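PDB 3E38: two-domain protein containing predicted PHP-like metal-dependent phosphoesterase from Bacteroides vulgatus ATCC 8482, which binds three zinc ions in a PHP-like domain and is probably a metal-dependent phosphoesterase, perhaps with nuclease activity. Local coordinates for residues B[38-43]-B[49-54]; B[164-169]-B[176-181]. All blocks are in the same frame, centred on the assembly; numbering follows the deposited sequence.

Contact 1 of 2, residues B[38-43]-B[49-54]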
loop_
_atom_site.group_PDB
_atom_site.type_symbol
_atom_site.label_atom_id
_atom_site.label_comp_id
_atom_site.label_asym_id
_atom_site.label_seq_id
_atom_site.Cartn_x
_atom_site.Cartn_y
_atom_site.Cartn_z
ATOM N N VAL B 38 18.944 -1.020 -15.869
ATOM C CA VAL B 38 17.811 -0.824 -14.988
ATOM C C VAL B 38 16.539 -0.731 -15.809
ATOM O O VAL B 38 15.484 -1.164 -15.357
ATOM C CB VAL B 38 17.962 0.476 -14.170
ATOM C CG1 VAL B 38 16.735 0.755 -13.328
ATOM C CG2 VAL B 38 19.175 0.400 -13.330
ATOM N N ARG B 39 16.622 -0.153 -17.007
ATOM C CA ARG B 39 15.396 0.006 -17.788
ATOM C C ARG B 39 14.840 -1.358 -18.197
ATOM O O ARG B 39 13.634 -1.507 -18.459
ATOM C CB ARG B 39 15.569 0.873 -19.044
ATOM C CG ARG B 39 15.878 2.345 -18.805
ATOM C CD ARG B 39 14.854 2.977 -17.896
ATOM N NE ARG B 39 15.125 4.396 -17.689
ATOM C CZ ARG B 39 14.743 5.089 -16.616
ATOM N NH1 ARG B 39 14.074 4.497 -15.627
ATOM N NH2 ARG B 39 15.032 6.380 -16.531
ATOM N N VAL B 40 15.741 -2.334 -18.218
ATOM C CA VAL B 40 15.416 -3.676 -18.658
ATOM C C VAL B 40 14.794 -4.378 -17.470
ATOM O O VAL B 40 13.830 -5.103 -17.623
ATOM C CB VAL B 40 16.647 -4.498 -19.239
ATOM C CG1 VAL B 40 16.215 -5.953 -19.544
ATOM C CG2 VAL B 40 17.260 -3.814 -20.502
ATOM N N ASP B 41 15.387 -4.176 -16.298
ATOM C CA ASP B 41 14.835 -4.725 -15.058
ATOM C C ASP B 41 13.421 -4.235 -14.794
ATOM O O ASP B 41 12.562 -4.986 -14.351
ATOM C CB ASP B 41 15.648 -4.303 -13.858
ATOM C CG ASP B 41 17.033 -4.889 -13.870
ATOM O OD1 ASP B 41 17.148 -6.003 -14.406
ATOM O OD2 ASP B 41 17.968 -4.215 -13.373
ATOM N N GLU B 42 13.220 -2.949 -15.031
ATOM C CA GLU B 42 11.925 -2.315 -14.776
ATOM C C GLU B 42 10.850 -2.848 -15.693
ATOM O O GLU B 42 9.748 -3.128 -15.247
ATOM C CB GLU B 42 12.014 -0.821 -14.961
ATOM C CG GLU B 42 12.913 -0.125 -13.900
ATOM C CD GLU B 42 13.117 1.367 -14.212
ATOM O OE1 GLU B 42 12.983 1.777 -15.403
ATOM O OE2 GLU B 42 13.455 2.110 -13.273
ATOM N N ALA B 43 11.189 -3.000 -16.963
ATOM C CA ALA B 43 10.236 -3.481 -17.996
ATOM C C ALA B 43 9.792 -4.874 -17.653
ATOM O O ALA B 43 8.614 -5.196 -17.644
ATOM C CB ALA B 43 10.847 -3.436 -19.413
ATOM N N ASP B 49 6.703 -6.114 -22.512
ATOM C CA ASP B 49 7.226 -7.053 -23.508
ATOM C C ASP B 49 8.368 -6.477 -24.345
ATOM O O ASP B 49 9.250 -7.188 -24.865
ATOM C CB ASP B 49 6.104 -7.452 -24.459
ATOM C CG ASP B 49 5.005 -8.226 -23.763
ATOM O OD1 ASP B 49 5.298 -9.271 -23.152
ATOM O OD2 ASP B 49 3.844 -7.814 -23.861
ATOM N N ALA B 50 8.336 -5.166 -24.473
ATOM C CA ALA B 50 9.266 -4.472 -25.338
ATOM C C ALA B 50 9.498 -3.028 -24.918
ATOM O O ALA B 50 8.610 -2.332 -24.378
ATOM C CB ALA B 50 8.773 -4.555 -26.809
ATOM N N ILE B 51 10.711 -2.594 -25.209
ATOM C CA ILE B 51 11.130 -1.244 -24.904
ATOM C C ILE B 51 12.092 -0.723 -25.916
ATOM O O ILE B 51 12.693 -1.455 -26.642
ATOM C CB ILE B 51 11.885 -1.169 -23.522
ATOM C CG1 ILE B 51 13.199 -1.924 -23.588
ATOM C CG2 ILE B 51 11.021 -1.690 -22.366
ATOM C CD1 ILE B 51 14.039 -1.861 -22.284
ATOM N N SER B 52 12.214 0.581 -25.936
ATOM C CA SER B 52 13.221 1.243 -26.720
ATOM C C SER B 52 13.864 2.323 -25.851
ATOM O O SER B 52 13.183 3.269 -25.439
ATOM C CB SER B 52 12.592 1.868 -27.975
ATOM O OG SER B 52 13.572 2.443 -28.834
ATOM N N LEU B 53 15.147 2.148 -25.557
ATOM C CA LEU B 53 15.937 3.148 -24.825
ATOM C C LEU B 53 16.328 4.179 -25.889
ATOM O O LEU B 53 17.194 3.943 -26.753
ATOM C CB LEU B 53 17.128 2.502 -24.139
ATOM C CG LEU B 53 17.972 3.260 -23.116
ATOM C CD1 LEU B 53 17.135 3.986 -22.093
ATOM C CD2 LEU B 53 18.934 2.265 -22.423
ATOM N N THR B 54 15.605 5.297 -25.855
ATOM C CA THR B 54 15.707 6.333 -26.854
ATOM C C THR B 54 16.392 7.566 -26.324
ATOM O O THR B 54 15.759 8.562 -26.037
ATOM C CB THR B 54 14.315 6.720 -27.370
ATOM O OG1 THR B 54 13.585 7.374 -26.324
ATOM C CG2 THR B 54 13.571 5.496 -27.866
#
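Ile51 takes part in three of the four residue contacts, reaching from strand 50-56 to helix 36-45 with both branches. Its CG2 meets CB of Ala43 at 3.4 Å, tighter than usual for two carbons. The other branch starts between backbone N and carbonyl carbon (chi1 66°) and runs on extended, which carries CD1 to 3.9 Å from the backbone O of Arg39 and 4.2 Å from CG2 of Val40. One turn before Ala43, CD1 of Leu53 lies 3.9 Å from CG of Arg39, the two side chains crossing at about a right angle. No hydrogen bond links the segments.

Of the two segments, only the helix has an internal side-chain salt bridge. Arg39 bends at chi2 (-54°) and brings NH1 to OE1 of Glu42, 2.9 Å away; this OE1 lies in the guanidinium plane and accepts with its syn lone pair. Arg39 NE also bonds the backbone O of His26, a zinc ligand, and NH1 that of Gln197, so two backbone carbonyls hold the buried guanidinium near the metal site. Helix and strand are the second and third elements of a beta-alpha-beta unit, strand 17-22, helix 36-45 and strand 50-56, in the PHP-like domain.

Contact 2 of 2, residues B[164-169]-B[176-181]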
loop_
_atom_site.group_PDB
_atom_site.type_symbol
_atom_site.label_atom_id
_atom_site.label_comp_id
_atom_site.label_asym_id
_atom_site.label_seq_id
_atom_site.Cartn_x
_atom_site.Cartn_y
_atom_site.Cartn_z
ATOM N N HIS B 164 5.069 8.741 -38.508
ATOM C CA HIS B 164 4.190 7.569 -38.599
ATOM C C HIS B 164 3.201 7.486 -37.422
ATOM O O HIS B 164 2.186 6.763 -37.450
ATOM C CB HIS B 164 5.037 6.311 -38.710
ATOM C CG HIS B 164 6.063 6.394 -39.794
ATOM N ND1 HIS B 164 7.415 6.473 -39.540
ATOM C CD2 HIS B 164 5.924 6.450 -41.142
ATOM C CE1 HIS B 164 8.064 6.566 -40.686
ATOM N NE2 HIS B 164 7.182 6.556 -41.674
ATOM N N GLY B 165 3.526 8.263 -36.401
ATOM C CA GLY B 165 2.717 8.339 -35.203
ATOM C C GLY B 165 2.971 9.584 -34.427
ATOM O O GLY B 165 3.815 10.419 -34.789
ATOM N N ILE B 166 2.172 9.719 -33.387
ATOM C CA ILE B 166 2.281 10.830 -32.443
ATOM C C ILE B 166 1.969 10.310 -31.085
ATOM O O ILE B 166 1.100 9.465 -30.945
ATOM C CB ILE B 166 1.260 11.927 -32.712
ATOM C CG1 ILE B 166 1.261 12.295 -34.177
ATOM C CG2 ILE B 166 1.523 13.178 -31.844
ATOM C CD1 ILE B 166 0.232 13.387 -34.490
ATOM N N GLU B 167 2.731 10.776 -30.105
ATOM C CA GLU B 167 2.454 10.478 -28.708
ATOM C C GLU B 167 1.188 11.211 -28.307
ATOM O O GLU B 167 1.069 12.448 -28.471
ATOM C CB GLU B 167 3.601 10.898 -27.810
ATOM C CG GLU B 167 4.782 9.968 -27.894
ATOM C CD GLU B 167 5.889 10.326 -26.884
ATOM O OE1 GLU B 167 5.913 11.506 -26.446
ATOM O OE2 GLU B 167 6.747 9.448 -26.577
ATOM N N VAL B 168 0.207 10.429 -27.868
ATOM C CA VAL B 168 -1.114 10.969 -27.413
ATOM C C VAL B 168 -1.090 11.071 -25.896
ATOM O O VAL B 168 -1.946 11.693 -25.246
ATOM C CB VAL B 168 -2.345 10.142 -27.883
ATOM C CG1 VAL B 168 -2.575 10.355 -29.413
ATOM C CG2 VAL B 168 -2.241 8.636 -27.447
ATOM N N ALA B 169 -0.047 10.463 -25.363
ATOM C CA ALA B 169 0.184 10.440 -23.934
ATOM C C ALA B 169 1.646 10.141 -23.608
ATOM O O ALA B 169 2.205 9.183 -24.084
ATOM C CB ALA B 169 -0.756 9.454 -23.277
ATOM N N PRO B 176 -4.932 15.331 -26.056
ATOM C CA PRO B 176 -6.054 14.986 -26.943
ATOM C C PRO B 176 -5.982 15.570 -28.307
ATOM O O PRO B 176 -6.602 15.053 -29.231
ATOM C CB PRO B 176 -7.289 15.600 -26.235
ATOM C CG PRO B 176 -6.750 16.621 -25.288
ATOM C CD PRO B 176 -5.404 15.972 -24.823
ATOM N N GLU B 177 -5.275 16.673 -28.428
ATOM C CA GLU B 177 -5.210 17.346 -29.732
ATOM C C GLU B 177 -4.584 16.341 -30.688
ATOM O O GLU B 177 -4.896 16.325 -31.877
ATOM C CB GLU B 177 -4.378 18.638 -29.701
ATOM C CG GLU B 177 -4.838 19.714 -28.707
ATOM C CD GLU B 177 -4.478 19.437 -27.242
ATOM O OE1 GLU B 177 -3.922 18.366 -26.921
ATOM O OE2 GLU B 177 -4.772 20.318 -26.410
ATOM N N ALA B 178 -3.738 15.474 -30.131
ATOM C CA ALA B 178 -2.974 14.518 -30.942
ATOM C C ALA B 178 -3.866 13.416 -31.433
ATOM O O ALA B 178 -3.655 12.851 -32.500
ATOM C CB ALA B 178 -1.775 13.910 -30.138
ATOM N N ILE B 179 -4.875 13.108 -30.632
ATOM C CA ILE B 179 -5.812 12.035 -30.973
ATOM C C ILE B 179 -6.455 12.408 -32.306
ATOM O O ILE B 179 -6.468 11.626 -33.247
ATOM C CB ILE B 179 -6.879 11.761 -29.850
ATOM C CG1 ILE B 179 -6.194 11.263 -28.573
ATOM C CG2 ILE B 179 -7.894 10.728 -30.300
ATOM C CD1 ILE B 179 -7.059 11.328 -27.347
ATOM N N GLN B 180 -6.919 13.636 -32.385
ATOM C CA GLN B 180 -7.639 14.097 -33.571
ATOM C C GLN B 180 -6.709 14.135 -34.766
ATOM O O GLN B 180 -7.119 13.952 -35.915
ATOM C CB GLN B 180 -8.269 15.474 -33.318
ATOM C CG GLN B 180 -9.230 15.912 -34.387
ATOM C CD GLN B 180 -10.347 14.906 -34.576
ATOM O OE1 GLN B 180 -10.969 14.460 -33.613
ATOM N NE2 GLN B 180 -10.607 14.542 -35.828
ATOM N N TRP B 181 -5.447 14.386 -34.485
ATOM C CA TRP B 181 -4.419 14.465 -35.542
ATOM C C TRP B 181 -4.210 13.101 -36.136
ATOM O O TRP B 181 -4.201 12.928 -37.345
ATOM C CB TRP B 181 -3.091 15.015 -35.028
ATOM C CG TRP B 181 -3.180 16.468 -34.783
ATOM C CD1 TRP B 181 -4.008 17.334 -35.428
ATOM C CD2 TRP B 181 -2.354 17.275 -33.928
ATOM N NE1 TRP B 181 -3.812 18.615 -34.973
ATOM C CE2 TRP B 181 -2.784 18.610 -34.074
ATOM C CE3 TRP B 181 -1.295 17.013 -33.097
ATOM C CZ2 TRP B 181 -2.213 19.651 -33.377
ATOM C CZ3 TRP B 181 -0.719 18.054 -32.415
ATOM C CH2 TRP B 181 -1.174 19.345 -32.545
#
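Helix 176-185 packs against strand 165-170 of the large mixed sheet, and Ala178 sits at the middle of the join. Its CB touches three points of the strand segment: Ile166 CG2 at 3.8 Å, the backbone O of Glu167 at 3.6 Å and Val168 CG1 at 3.7 Å. The small methyl lets the backbones come close, with the CA atoms of Val168 and Ala178 5.3 Å apart. To one side, Ile166 spans toward the next helical turn: its CG1 branch leaves anti to the carbonyl carbon (chi1 -49°) and stays extended, placing CD1 3.7 Å from Trp181 CB and obliquely against the indole. The indole also meets the rings of Trp135 and Trp150, the latter edge-to-face. To the other side, Val168 CG1 packs on CG1 of Ile179 at 3.8 Å and lies as close to its backbone N.

The axes of strand 165-167 and helix segment 176-181 run nearly antiparallel, at 167°, as in the strand-to-helix half of a beta-alpha-beta crossover; here strand 173-174 intervenes, and the chain goes on from the helix to strand 188-192, which pairs parallel with 165-170. Ile166 and Val168 both point to the helix, and the chain turns a corner at Val168. Glu167 between them points away from the helix, and its buried carboxylate reaches zinc ligands. OE2 bonds Thr192 OG1 and His24 ND1, the latter bond consistent with a second-shell role that would restrain the turn of that imidazole; OE1 bonds Asn170 ND2 and the backbone N of His137, another zinc ligand.

Contact 1 closes before contact 2 opens along the chain, and their centres lie 23 Å apart, with nearest atoms about 7 Å from each other and no touch. Both pack a helix onto a strand of the same mixed sheet: strand 50-56 pairs with 17-22 and 87-95, strand 165-170 with 132-135 and 188-192. Two different helices, 36-45 and 176-185, are thereby fastened to separate regions of that sheet. Each contact also has a side chain near the centre of three zinc ions, that of Arg39 about 9 Å from a zinc ion and that of Glu167 about 7 Å, so both helix-strand joins adjoin the surroundings of the metal site.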